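Local coordinates for 3-carboxy-cis,cis-muconate cycloisomerase (Acinetobacter calcoaceticus, PDB 1Q5N), which is a mainly helical enzyme of the fumarase/aspartase superfamily, assembled from four copies of a chain built round a bundle of long helices, at residues T73-G76 with N80-I83; G167-R172 with A255-L260; K188-V193 with I237-S242; K404-I409 with E427-E432. One frame throughout, in Å; residues are numbered along the deposited sequence.

Interaction 1 of 4, residues T73-G76 with N80-I83; sequences TATG and NIAI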
loop_
_atom_site.group_PDB
_atom_site.type_symbol
_atom_site.label_atom_id
_atom_site.label_comp_id
_atom_site.label_asym_id
_atom_site.label_seq_id
_atom_site.Cartn_x
_atom_site.Cartn_y
_atom_site.Cartn_z
ATOM N N THR A 73 -8.074 -26.627 14.217
ATOM C CA THR A 73 -6.850 -27.069 14.878
ATOM C C THR A 73 -5.925 -27.755 13.870
ATOM O O THR A 73 -4.732 -27.461 13.817
ATOM C CB THR A 73 -7.197 -28.088 16.037
ATOM O OG1 THR A 73 -8.078 -27.441 16.961
ATOM C CG2 THR A 73 -5.946 -28.589 16.772
ATOM N N ALA A 74 -6.474 -28.684 13.085
ATOM C CA ALA A 74 -5.666 -29.418 12.110
ATOM C C ALA A 74 -5.047 -28.483 11.039
ATOM O O ALA A 74 -3.920 -28.706 10.594
ATOM C CB ALA A 74 -6.516 -30.505 11.436
ATOM N N THR A 75 -5.790 -27.442 10.644
ATOM C CA THR A 75 -5.356 -26.476 9.642
ATOM C C THR A 75 -4.071 -25.770 10.050
ATOM O O THR A 75 -3.147 -25.637 9.228
ATOM C CB THR A 75 -6.458 -25.445 9.383
ATOM O OG1 THR A 75 -7.590 -26.123 8.823
ATOM C CG2 THR A 75 -6.017 -24.399 8.389
ATOM N N GLY A 76 -3.981 -25.349 11.319
ATOM C CA GLY A 76 -2.782 -24.679 11.778
ATOM C C GLY A 76 -1.564 -25.569 11.653
ATOM O O GLY A 76 -0.459 -25.081 11.438
ATOM N N ASN A 80 -2.810 -25.595 5.527
ATOM C CA ASN A 80 -3.961 -25.303 4.679
ATOM C C ASN A 80 -5.152 -26.150 5.100
ATOM O O ASN A 80 -5.002 -27.174 5.758
ATOM C CB ASN A 80 -3.683 -25.442 3.161
ATOM C CG ASN A 80 -3.604 -26.864 2.677
ATOM O OD1 ASN A 80 -4.575 -27.643 2.742
ATOM N ND2 ASN A 80 -2.437 -27.213 2.153
ATOM N N ILE A 81 -6.336 -25.688 4.733
ATOM C CA ILE A 81 -7.561 -26.337 5.089
ATOM C C ILE A 81 -7.851 -27.601 4.318
ATOM O O ILE A 81 -8.500 -28.501 4.846
ATOM C CB ILE A 81 -8.739 -25.396 4.841
ATOM C CG1 ILE A 81 -8.515 -24.116 5.627
ATOM C CG2 ILE A 81 -10.051 -26.050 5.288
ATOM C CD1 ILE A 81 -9.496 -23.028 5.208
ATOM N N ALA A 82 -7.384 -27.679 3.075
ATOM C CA ALA A 82 -7.733 -28.833 2.261
ATOM C C ALA A 82 -7.275 -30.173 2.818
ATOM O O ALA A 82 -8.041 -31.134 2.793
ATOM C CB ALA A 82 -7.225 -28.660 0.851
ATOM N N ILE A 83 -6.052 -30.237 3.333
ATOM C CA ILE A 83 -5.512 -31.493 3.850
ATOM C C ILE A 83 -6.378 -32.152 4.944
ATOM O O ILE A 83 -6.773 -33.298 4.799
ATOM C CB ILE A 83 -4.020 -31.283 4.299
ATOM C CG1 ILE A 83 -3.123 -31.195 3.051
ATOM C CG2 ILE A 83 -3.523 -32.437 5.171
ATOM C CD1 ILE A 83 -1.738 -30.688 3.316
#
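Thr-75 and Ile-81 meet at the turn of a helix-loop-helix corner, where helix 68-78 ends and a short loop leads into helix 82-94. In the apolar part, the methyl CG2 of Thr-75 lies 3.7 Å from CG1 of Ile-81, the first carbon of the longer branch, and the two side chains pass at a slant. With CG2 of Thr-75 anti to its own backbone N (OG1 at chi1 -64°), both branches touch the isoleucine, CG2 at CG1 and OG1 over CA. Threonine suits the place because it offers a methyl to the neighbour and a hydroxyl to its own helix, where OG1 is also bonded to the carbonyl of Leu-71. Ile-81, whose CB points away from helix 68-78, reaches Leu-26 of helix 23-43 and Leu-71, while Tyr-8 of the second subunit also packs on it; Leu-7 of that subunit packs on Thr-75.

The backbones come equally close: Thr-75 O lies 3.7 Å from Asn-80 N. The polar part belongs to the turn itself. Asn-80, just ahead of the new helix, folds its amide back over the following residues, CG between the backbone N and the carbonyl carbon (chi1 75°), a short polar side chain well suited to capping. Its OD1 accepts from Ile-83 N at 3.0 Å, with an N-H...O angle of 159° and the donor tilted 16° from the amide carbonyl plane.

Interaction 2 of 4, residues G167-R172 with A255-L260; sequences GHKLAR and ARDWSL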
loop_
_atom_site.group_PDB
_atom_site.type_symbol
_atom_site.label_atom_id
_atom_site.label_comp_id
_atom_site.label_asym_id
_atom_site.label_seq_id
_atom_site.Cartn_x
_atom_site.Cartn_y
_atom_site.Cartn_z
ATOM N N GLY A 167 -28.351 16.886 -11.789
ATOM C CA GLY A 167 -28.481 15.812 -12.755
ATOM C C GLY A 167 -27.159 15.555 -13.457
ATOM O O GLY A 167 -26.874 14.422 -13.850
ATOM N N HIS A 168 -26.345 16.585 -13.669
ATOM C CA HIS A 168 -25.076 16.313 -14.330
ATOM C C HIS A 168 -24.122 15.432 -13.414
ATOM O O HIS A 168 -23.474 14.522 -13.911
ATOM C CB HIS A 168 -24.399 17.601 -14.712
ATOM C CG HIS A 168 -23.245 17.403 -15.642
ATOM N ND1 HIS A 168 -22.044 18.045 -15.472
ATOM C CD2 HIS A 168 -23.134 16.682 -16.785
ATOM C CE1 HIS A 168 -21.236 17.737 -16.475
ATOM N NE2 HIS A 168 -21.873 16.910 -17.286
ATOM N N LYS A 169 -24.043 15.713 -12.108
ATOM C CA LYS A 169 -23.249 14.866 -11.217
ATOM C C LYS A 169 -23.784 13.421 -11.298
ATOM O O LYS A 169 -23.006 12.460 -11.408
ATOM C CB LYS A 169 -23.378 15.320 -9.753
ATOM C CG LYS A 169 -22.657 16.585 -9.368
ATOM C CD LYS A 169 -22.801 16.776 -7.873
ATOM C CE LYS A 169 -21.833 17.818 -7.322
ATOM N NZ LYS A 169 -20.386 17.463 -7.438
ATOM N N LEU A 170 -25.116 13.273 -11.254
ATOM C CA LEU A 170 -25.743 11.952 -11.312
ATOM C C LEU A 170 -25.455 11.229 -12.640
ATOM O O LEU A 170 -25.223 9.998 -12.649
ATOM C CB LEU A 170 -27.256 12.059 -11.077
ATOM C CG LEU A 170 -27.573 12.412 -9.608
ATOM C CD1 LEU A 170 -29.016 12.945 -9.454
ATOM C CD2 LEU A 170 -27.395 11.165 -8.799
ATOM N N ALA A 171 -25.432 11.978 -13.748
ATOM C CA ALA A 171 -25.145 11.343 -15.030
ATOM C C ALA A 171 -23.679 10.869 -15.052
ATOM O O ALA A 171 -23.373 9.789 -15.582
ATOM C CB ALA A 171 -25.431 12.318 -16.199
ATOM N N ARG A 172 -22.782 11.683 -14.485
ATOM C CA ARG A 172 -21.367 11.330 -14.418
ATOM C C ARG A 172 -21.201 9.988 -13.616
ATOM O O ARG A 172 -20.472 9.085 -14.038
ATOM C CB ARG A 172 -20.572 12.479 -13.766
ATOM C CG ARG A 172 -20.255 13.631 -14.716
ATOM C CD ARG A 172 -19.919 14.925 -13.936
ATOM N NE ARG A 172 -18.886 14.705 -12.907
ATOM C CZ ARG A 172 -18.687 15.509 -11.867
ATOM N NH1 ARG A 172 -19.435 16.591 -11.725
ATOM N NH2 ARG A 172 -17.768 15.212 -10.944
ATOM N N ALA A 255 -19.408 9.204 -2.182
ATOM C CA ALA A 255 -19.587 9.425 -0.746
ATOM C C ALA A 255 -18.835 10.705 -0.310
ATOM O O ALA A 255 -19.294 11.436 0.590
ATOM C CB ALA A 255 -19.053 8.192 0.086
ATOM N N ARG A 256 -17.664 10.953 -0.902
ATOM C CA ARG A 256 -16.959 12.197 -0.553
ATOM C C ARG A 256 -17.886 13.370 -0.935
ATOM O O ARG A 256 -18.083 14.276 -0.143
ATOM C CB ARG A 256 -15.622 12.309 -1.312
ATOM C CG ARG A 256 -14.884 13.694 -1.272
ATOM C CD ARG A 256 -14.557 14.210 0.141
ATOM N NE ARG A 256 -13.938 13.224 1.019
ATOM C CZ ARG A 256 -12.689 12.768 0.904
ATOM N NH1 ARG A 256 -11.882 13.205 -0.086
ATOM N NH2 ARG A 256 -12.220 11.925 1.818
ATOM N N ASP A 257 -18.453 13.331 -2.136
ATOM C CA ASP A 257 -19.332 14.401 -2.605
ATOM C C ASP A 257 -20.633 14.607 -1.785
ATOM O O ASP A 257 -20.920 15.743 -1.362
ATOM C CB ASP A 257 -19.704 14.215 -4.102
ATOM C CG ASP A 257 -18.534 14.463 -5.022
ATOM O OD1 ASP A 257 -17.474 14.974 -4.567
ATOM O OD2 ASP A 257 -18.644 14.163 -6.214
ATOM N N TRP A 258 -21.397 13.541 -1.522
ATOM C CA TRP A 258 -22.625 13.786 -0.817
ATOM C C TRP A 258 -22.373 14.177 0.636
ATOM O O TRP A 258 -23.153 14.957 1.200
ATOM C CB TRP A 258 -23.642 12.611 -0.981
ATOM C CG TRP A 258 -23.468 11.426 -0.065
ATOM C CD1 TRP A 258 -23.578 11.428 1.283
ATOM C CD2 TRP A 258 -23.227 10.054 -0.441
ATOM N NE1 TRP A 258 -23.434 10.164 1.785
ATOM C CE2 TRP A 258 -23.221 9.295 0.751
ATOM C CE3 TRP A 258 -23.029 9.404 -1.670
ATOM C CZ2 TRP A 258 -23.021 7.894 0.774
ATOM C CZ3 TRP A 258 -22.824 8.002 -1.653
ATOM C CH2 TRP A 258 -22.825 7.272 -0.429
ATOM N N SER A 259 -21.281 13.716 1.252
ATOM C CA SER A 259 -21.079 14.136 2.654
ATOM C C SER A 259 -20.623 15.598 2.668
ATOM O O SER A 259 -20.878 16.319 3.618
ATOM C CB SER A 259 -20.078 13.219 3.392
ATOM O OG SER A 259 -18.793 13.218 2.812
ATOM N N LEU A 260 -19.936 16.047 1.618
ATOM C CA LEU A 260 -19.535 17.462 1.576
ATOM C C LEU A 260 -20.832 18.300 1.390
ATOM O O LEU A 260 -20.964 19.421 1.924
ATOM C CB LEU A 260 -18.592 17.755 0.402
ATOM C CG LEU A 260 -17.120 17.369 0.614
ATOM C CD1 LEU A 260 -16.356 17.679 -0.674
ATOM C CD2 LEU A 260 -16.517 18.143 1.796
#
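Lys-169 reaches across to Asp-257 with its ammonium group alone. Its CB already points at the other helix but ends 6.0 Å from OD2 of Asp-257, so the rest of the chain has to bridge the distance. Lys-169 CG passes 4.0 Å from Arg-172 NH1, one helical turn further on in the same helix. CD and CE carry the chain onward nearly straight (chi2 -175°, chi3 166°), with Lys-169 CE 5.0 Å from Asp-257 OD2. The last torsion, chi4 -64°, bends Lys-169 NZ inward to lie 3.9 Å from Asp-257 OD2, a long salt bridge.

The two residues sit on helices 166-191 and 235-261, which run antiparallel in the helical bundle at the core of the assembly. At this level the nearest CA atoms, those of Lys-169 and Asp-257, are 9.5 Å apart, a gap that suits a lysine facing a short acid. Both ends have stronger partners: NZ forms a salt bridge with Glu-318 of the third subunit, and OD2 of Asp-257 one with Lys-253. Arg-172 also binds Glu-318 of that subunit; its NH2, paired with Glu-233 of the third subunit, stands 4.9 Å from Asp-257 OD2 and may add a little to the attraction.

Interaction 3 of 4, residues K188-V193 with I237-S242; sequences KARVLV and IVEIAS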
loop_
_atom_site.group_PDB
_atom_site.type_symbol
_atom_site.label_atom_id
_atom_site.label_comp_id
_atom_site.label_asym_id
_atom_site.label_seq_id
_atom_site.Cartn_x
_atom_site.Cartn_y
_atom_site.Cartn_z
ATOM N N LYS A 188 -15.271 -12.117 -17.174
ATOM C CA LYS A 188 -15.831 -13.434 -16.834
ATOM C C LYS A 188 -15.234 -14.658 -17.534
ATOM O O LYS A 188 -14.851 -15.623 -16.875
ATOM C CB LYS A 188 -17.338 -13.429 -17.038
ATOM C CG LYS A 188 -18.121 -12.792 -15.913
ATOM C CD LYS A 188 -19.507 -12.478 -16.422
ATOM C CE LYS A 188 -20.479 -12.223 -15.318
ATOM N NZ LYS A 188 -21.738 -11.667 -15.929
ATOM N N ALA A 189 -15.135 -14.625 -18.863
ATOM C CA ALA A 189 -14.602 -15.765 -19.618
ATOM C C ALA A 189 -13.165 -16.145 -19.269
ATOM O O ALA A 189 -12.818 -17.325 -19.224
ATOM C CB ALA A 189 -14.694 -15.489 -21.128
ATOM N N ARG A 190 -12.343 -15.132 -19.035
ATOM C CA ARG A 190 -10.938 -15.310 -18.740
ATOM C C ARG A 190 -10.631 -15.707 -17.292
ATOM O O ARG A 190 -9.663 -16.424 -16.984
ATOM C CB ARG A 190 -10.208 -13.997 -19.058
ATOM C CG ARG A 190 -8.763 -13.969 -18.613
ATOM C CD ARG A 190 -7.961 -12.836 -19.235
ATOM N NE ARG A 190 -8.549 -11.547 -18.874
ATOM C CZ ARG A 190 -9.152 -10.742 -19.741
ATOM N NH1 ARG A 190 -9.232 -11.089 -21.030
ATOM N NH2 ARG A 190 -9.709 -9.628 -19.319
ATOM N N VAL A 191 -11.513 -15.299 -16.410
ATOM C CA VAL A 191 -11.289 -15.469 -15.006
ATOM C C VAL A 191 -12.005 -16.634 -14.266
ATOM O O VAL A 191 -11.459 -17.241 -13.321
ATOM C CB VAL A 191 -11.633 -14.063 -14.431
ATOM C CG1 VAL A 191 -12.478 -14.158 -13.254
ATOM C CG2 VAL A 191 -10.390 -13.255 -14.273
ATOM N N LEU A 192 -13.222 -16.947 -14.689
ATOM C CA LEU A 192 -14.002 -17.992 -14.034
ATOM C C LEU A 192 -13.681 -19.321 -14.688
ATOM O O LEU A 192 -14.435 -19.810 -15.527
ATOM C CB LEU A 192 -15.490 -17.664 -14.159
ATOM C CG LEU A 192 -15.863 -16.319 -13.517
ATOM C CD1 LEU A 192 -17.362 -16.078 -13.660
ATOM C CD2 LEU A 192 -15.440 -16.321 -12.036
ATOM N N VAL A 193 -12.532 -19.882 -14.317
ATOM C CA VAL A 193 -12.061 -21.133 -14.873
ATOM C C VAL A 193 -11.741 -22.069 -13.733
ATOM O O VAL A 193 -11.485 -21.620 -12.628
ATOM C CB VAL A 193 -10.801 -20.911 -15.718
ATOM C CG1 VAL A 193 -11.134 -20.060 -16.904
ATOM C CG2 VAL A 193 -9.712 -20.215 -14.864
ATOM N N ILE A 237 -6.785 -13.840 -10.353
ATOM C CA ILE A 237 -7.223 -13.440 -9.029
ATOM C C ILE A 237 -7.094 -11.902 -8.892
ATOM O O ILE A 237 -8.034 -11.205 -8.432
ATOM C CB ILE A 237 -6.343 -14.108 -7.927
ATOM C CG1 ILE A 237 -6.491 -15.646 -7.978
ATOM C CG2 ILE A 237 -6.717 -13.583 -6.540
ATOM C CD1 ILE A 237 -7.908 -16.155 -7.831
ATOM N N VAL A 238 -5.933 -11.390 -9.298
ATOM C CA VAL A 238 -5.647 -9.984 -9.197
ATOM C C VAL A 238 -6.625 -9.212 -10.040
ATOM O O VAL A 238 -7.136 -8.158 -9.619
ATOM C CB VAL A 238 -4.205 -9.702 -9.661
ATOM C CG1 VAL A 238 -3.873 -8.208 -9.545
ATOM C CG2 VAL A 238 -3.255 -10.507 -8.796
ATOM N N GLU A 239 -6.921 -9.757 -11.224
ATOM C CA GLU A 239 -7.801 -9.075 -12.151
ATOM C C GLU A 239 -9.180 -8.856 -11.555
ATOM O O GLU A 239 -9.754 -7.756 -11.686
ATOM C CB GLU A 239 -7.864 -9.830 -13.476
ATOM C CG GLU A 239 -8.760 -9.169 -14.524
ATOM C CD GLU A 239 -8.585 -9.733 -15.926
ATOM O OE1 GLU A 239 -8.307 -10.931 -16.102
ATOM O OE2 GLU A 239 -8.734 -8.968 -16.868
ATOM N N ILE A 240 -9.697 -9.883 -10.874
ATOM C CA ILE A 240 -11.000 -9.759 -10.228
ATOM C C ILE A 240 -10.907 -8.659 -9.131
ATOM O O ILE A 240 -11.783 -7.790 -9.050
ATOM C CB ILE A 240 -11.427 -11.101 -9.597
ATOM C CG1 ILE A 240 -11.781 -12.105 -10.700
ATOM C CG2 ILE A 240 -12.698 -10.928 -8.710
ATOM C CD1 ILE A 240 -11.901 -13.551 -10.133
ATOM N N ALA A 241 -9.853 -8.692 -8.306
ATOM C CA ALA A 241 -9.679 -7.673 -7.243
ATOM C C ALA A 241 -9.567 -6.272 -7.861
ATOM O O ALA A 241 -10.148 -5.334 -7.345
ATOM C CB ALA A 241 -8.397 -7.955 -6.347
ATOM N N SER A 242 -8.840 -6.145 -8.969
ATOM C CA SER A 242 -8.660 -4.827 -9.582
ATOM C C SER A 242 -9.978 -4.153 -10.016
ATOM O O SER A 242 -10.125 -2.940 -9.930
ATOM C CB SER A 242 -7.685 -4.896 -10.791
ATOM O OG SER A 242 -8.276 -5.566 -11.884
#
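Near the end of helix 166-191, where it packs antiparallel against helix 235-261 in the helical bundle, Arg-190 and Val-191 meet Glu-239 and Ile-240. The polar half is a side-on, two-pronged salt bridge. Arg-190 NE gives its hydrogen to OE1 of Glu-239 at 2.8 Å, almost straight at 173° and in the guanidinium plane, entering by the syn lone pair. Arg-190 NH2 meets Glu-239 OE2 at 2.7 Å, again from the syn side, but 25° out of the carboxylate plane. The two flat groups are nearly coplanar, although the chains that carry them cross at about a right angle. Arg-190 gets there by leaving the backbone with CG anti to N (chi1 172°) and bending at CG-CD, while the glutamate reaches out extended.

Beside this pair, Val-191 sends CG2 against Glu-239 OE1 and CG1 against the tip of Ile-240. The separation of Val-191 CG1 from Ile-240 CD1, 3.2 Å, is tighter than normal van der Waals contact and goes with an unusual valine torsion, so its exact value is doubtful. The two beta-branched side chains make a small apolar contact beside the charges, and Phe-335 of helix 323-351 covers Ile-240 as well. Directly afterwards the chain leaves helical geometry in an inverse gamma turn centred on Leu-192.

Glu-239 OE1 also forms a salt bridge with Arg-183 of the third subunit. One carboxylate is thus shared by arginines of two chains, which probably favours its ionised form; it links helix 166-191 of this chain to the third subunit.

Interaction 4 of 4, residues K404-I409 with E427-E432; sequences KHLKDI and EIFKPE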
loop_
_atom_site.group_PDB
_atom_site.type_symbol
_atom_site.label_atom_id
_atom_site.label_comp_id
_atom_site.label_asym_id
_atom_site.label_seq_id
_atom_site.Cartn_x
_atom_site.Cartn_y
_atom_site.Cartn_z
ATOM N N LYS A 404 -22.107 45.222 -3.107
ATOM C CA LYS A 404 -23.409 45.156 -3.758
ATOM C C LYS A 404 -23.358 43.966 -4.675
ATOM O O LYS A 404 -22.274 43.488 -4.981
ATOM C CB LYS A 404 -23.664 46.378 -4.652
ATOM C CG LYS A 404 -23.889 47.685 -3.937
ATOM C CD LYS A 404 -25.337 48.129 -4.131
ATOM C CE LYS A 404 -25.589 49.536 -3.578
ATOM N NZ LYS A 404 -25.663 49.536 -2.048
ATOM N N HIS A 405 -24.522 43.525 -5.148
ATOM C CA HIS A 405 -24.582 42.425 -6.094
ATOM C C HIS A 405 -23.987 42.946 -7.424
ATOM O O HIS A 405 -24.205 44.099 -7.825
ATOM C CB HIS A 405 -26.047 41.995 -6.271
ATOM C CG HIS A 405 -26.239 40.702 -7.012
ATOM N ND1 HIS A 405 -26.065 40.587 -8.379
ATOM C CD2 HIS A 405 -26.591 39.465 -6.571
ATOM C CE1 HIS A 405 -26.289 39.333 -8.745
ATOM N NE2 HIS A 405 -26.608 38.630 -7.671
ATOM N N LEU A 406 -23.229 42.106 -8.113
ATOM C CA LEU A 406 -22.665 42.525 -9.377
ATOM C C LEU A 406 -23.748 43.015 -10.356
ATOM O O LEU A 406 -23.459 43.867 -11.194
ATOM C CB LEU A 406 -21.854 41.381 -10.023
ATOM C CG LEU A 406 -21.138 41.734 -11.336
ATOM C CD1 LEU A 406 -20.039 42.813 -11.132
ATOM C CD2 LEU A 406 -20.549 40.478 -11.906
ATOM N N LYS A 407 -24.967 42.470 -10.284
ATOM C CA LYS A 407 -26.018 42.903 -11.224
ATOM C C LYS A 407 -26.326 44.403 -10.984
ATOM O O LYS A 407 -26.438 45.171 -11.925
ATOM C CB LYS A 407 -27.320 42.052 -11.102
ATOM C CG LYS A 407 -28.341 42.338 -12.232
ATOM C CD LYS A 407 -29.538 41.348 -12.272
ATOM C CE LYS A 407 -30.676 41.711 -11.307
ATOM N NZ LYS A 407 -31.661 40.571 -11.186
ATOM N N ASP A 408 -26.430 44.805 -9.724
ATOM C CA ASP A 408 -26.685 46.194 -9.387
ATOM C C ASP A 408 -25.643 47.112 -9.972
ATOM O O ASP A 408 -25.990 48.180 -10.471
ATOM C CB ASP A 408 -26.736 46.378 -7.884
ATOM C CG ASP A 408 -27.858 45.564 -7.259
ATOM O OD1 ASP A 408 -28.829 45.220 -8.020
ATOM O OD2 ASP A 408 -27.773 45.283 -6.023
ATOM N N ILE A 409 -24.379 46.697 -9.969
ATOM C CA ILE A 409 -23.327 47.552 -10.496
ATOM C C ILE A 409 -23.302 47.565 -12.025
ATOM O O ILE A 409 -23.242 48.606 -12.666
ATOM C CB ILE A 409 -21.929 47.096 -9.994
ATOM C CG1 ILE A 409 -21.861 47.204 -8.484
ATOM C CG2 ILE A 409 -20.832 47.857 -10.713
ATOM C CD1 ILE A 409 -22.264 48.527 -7.918
ATOM N N GLU A 427 -31.860 38.087 -17.467
ATOM C CA GLU A 427 -31.684 36.782 -18.093
ATOM C C GLU A 427 -30.215 36.382 -18.123
ATOM O O GLU A 427 -29.867 35.237 -17.866
ATOM C CB GLU A 427 -32.258 36.773 -19.512
ATOM C CG GLU A 427 -33.785 36.779 -19.548
ATOM C CD GLU A 427 -34.421 35.505 -18.961
ATOM O OE1 GLU A 427 -34.533 35.353 -17.707
ATOM O OE2 GLU A 427 -34.811 34.638 -19.778
ATOM N N ILE A 428 -29.362 37.335 -18.447
ATOM C CA ILE A 428 -27.940 37.098 -18.467
ATOM C C ILE A 428 -27.445 36.649 -17.066
ATOM O O ILE A 428 -26.579 35.810 -16.958
ATOM C CB ILE A 428 -27.226 38.364 -18.995
ATOM C CG1 ILE A 428 -27.259 38.308 -20.528
ATOM C CG2 ILE A 428 -25.773 38.438 -18.510
ATOM C CD1 ILE A 428 -27.331 39.679 -21.188
ATOM N N PHE A 429 -28.049 37.152 -16.004
ATOM C CA PHE A 429 -27.637 36.771 -14.659
ATOM C C PHE A 429 -28.256 35.496 -14.054
ATOM O O PHE A 429 -27.953 35.177 -12.911
ATOM C CB PHE A 429 -27.841 37.946 -13.672
ATOM C CG PHE A 429 -26.663 38.884 -13.602
ATOM C CD1 PHE A 429 -26.456 39.844 -14.593
ATOM C CD2 PHE A 429 -25.730 38.775 -12.560
ATOM C CE1 PHE A 429 -25.329 40.678 -14.557
ATOM C CE2 PHE A 429 -24.602 39.594 -12.509
ATOM C CZ PHE A 429 -24.395 40.547 -13.503
ATOM N N LYS A 430 -29.119 34.790 -14.791
ATOM C CA LYS A 430 -29.717 33.557 -14.276
ATOM C C LYS A 430 -28.737 32.408 -14.475
ATOM O O LYS A 430 -28.223 32.208 -15.575
ATOM C CB LYS A 430 -31.037 33.231 -14.987
ATOM C CG LYS A 430 -32.067 34.348 -14.871
ATOM C CD LYS A 430 -33.535 33.934 -15.118
ATOM C CE LYS A 430 -34.461 35.115 -14.680
ATOM N NZ LYS A 430 -35.865 34.759 -14.263
ATOM N N PRO A 431 -28.467 31.639 -13.404
ATOM C CA PRO A 431 -27.539 30.479 -13.394
ATOM C C PRO A 431 -27.815 29.530 -14.557
ATOM O O PRO A 431 -26.882 29.035 -15.190
ATOM C CB PRO A 431 -27.814 29.801 -12.058
ATOM C CG PRO A 431 -28.335 30.902 -11.183
ATOM C CD PRO A 431 -29.171 31.791 -12.113
ATOM N N GLU A 432 -29.103 29.312 -14.840
ATOM C CA GLU A 432 -29.576 28.456 -15.944
ATOM C C GLU A 432 -29.120 28.930 -17.300
ATOM O O GLU A 432 -29.092 28.157 -18.250
ATOM C CB GLU A 432 -31.106 28.437 -16.048
ATOM C CG GLU A 432 -31.800 27.960 -14.820
ATOM C CD GLU A 432 -32.239 29.085 -13.905
ATOM O OE1 GLU A 432 -31.493 30.081 -13.725
ATOM O OE2 GLU A 432 -33.350 28.936 -13.340
#
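Phe-429 lays one face of its ring on Lys-407, and this is the tight part of the contact. CB of Lys-407 stands 3.8 Å above the centroid of the Phe-429 ring, only 7° off the normal, a CH-pi interaction. Lys-407 CG lies 3.9 Å from Phe-429 CD1, since chi1 of -170° directs the chain over the face. The Leu-406 side chain crosses that of Phe-429 at about a right angle, its CG 4.1 Å from Phe-429 CZ. A phenyl ring suits this place, being broad enough to cover the first turn of helix 406-410 while Met-371 and Val-375 pack on it too. His-405, partly exposed, adds a smaller contact, its CE1 3.9 Å from Phe-429 CD2 and the two rings oblique at 56°.

The looser side is the departing end of Lys-407. Beyond CD the chain turns off at chi3 and leaves the ring, so that its ammonium group pairs with Asp-426.

His-405 is the N-cap of helix 406-410: its ND1 accepts from Lys-407 N at 2.9 Å, the donor close to the imidazole plane. An ND1 that accepts cannot carry a proton itself, which is consistent with a neutral imidazole protonated at NE2, and the bond fixes the rotation of the ring beside Phe-429.

Interactions 2 and 3 belong together: both join helix 166-191 to helix 235-261, with centres about 30 Å apart, and interaction 3 is nested in the chain loop that interaction 2 closes. Both also touch the third subunit, so the pairing of these two helices is tied to the interface at two levels. Interaction 1 lies about 26 Å, centre to centre, from interaction 3 and packs against the second subunit. Interaction 4, in the C-terminal family region, is touched by no other chain; its nearest atoms come within about 12 Å of interaction 2. Interactions 1 and 4, with centres about 73 Å apart, lie on opposite sides of the chain's centre, reflecting its elongated shape.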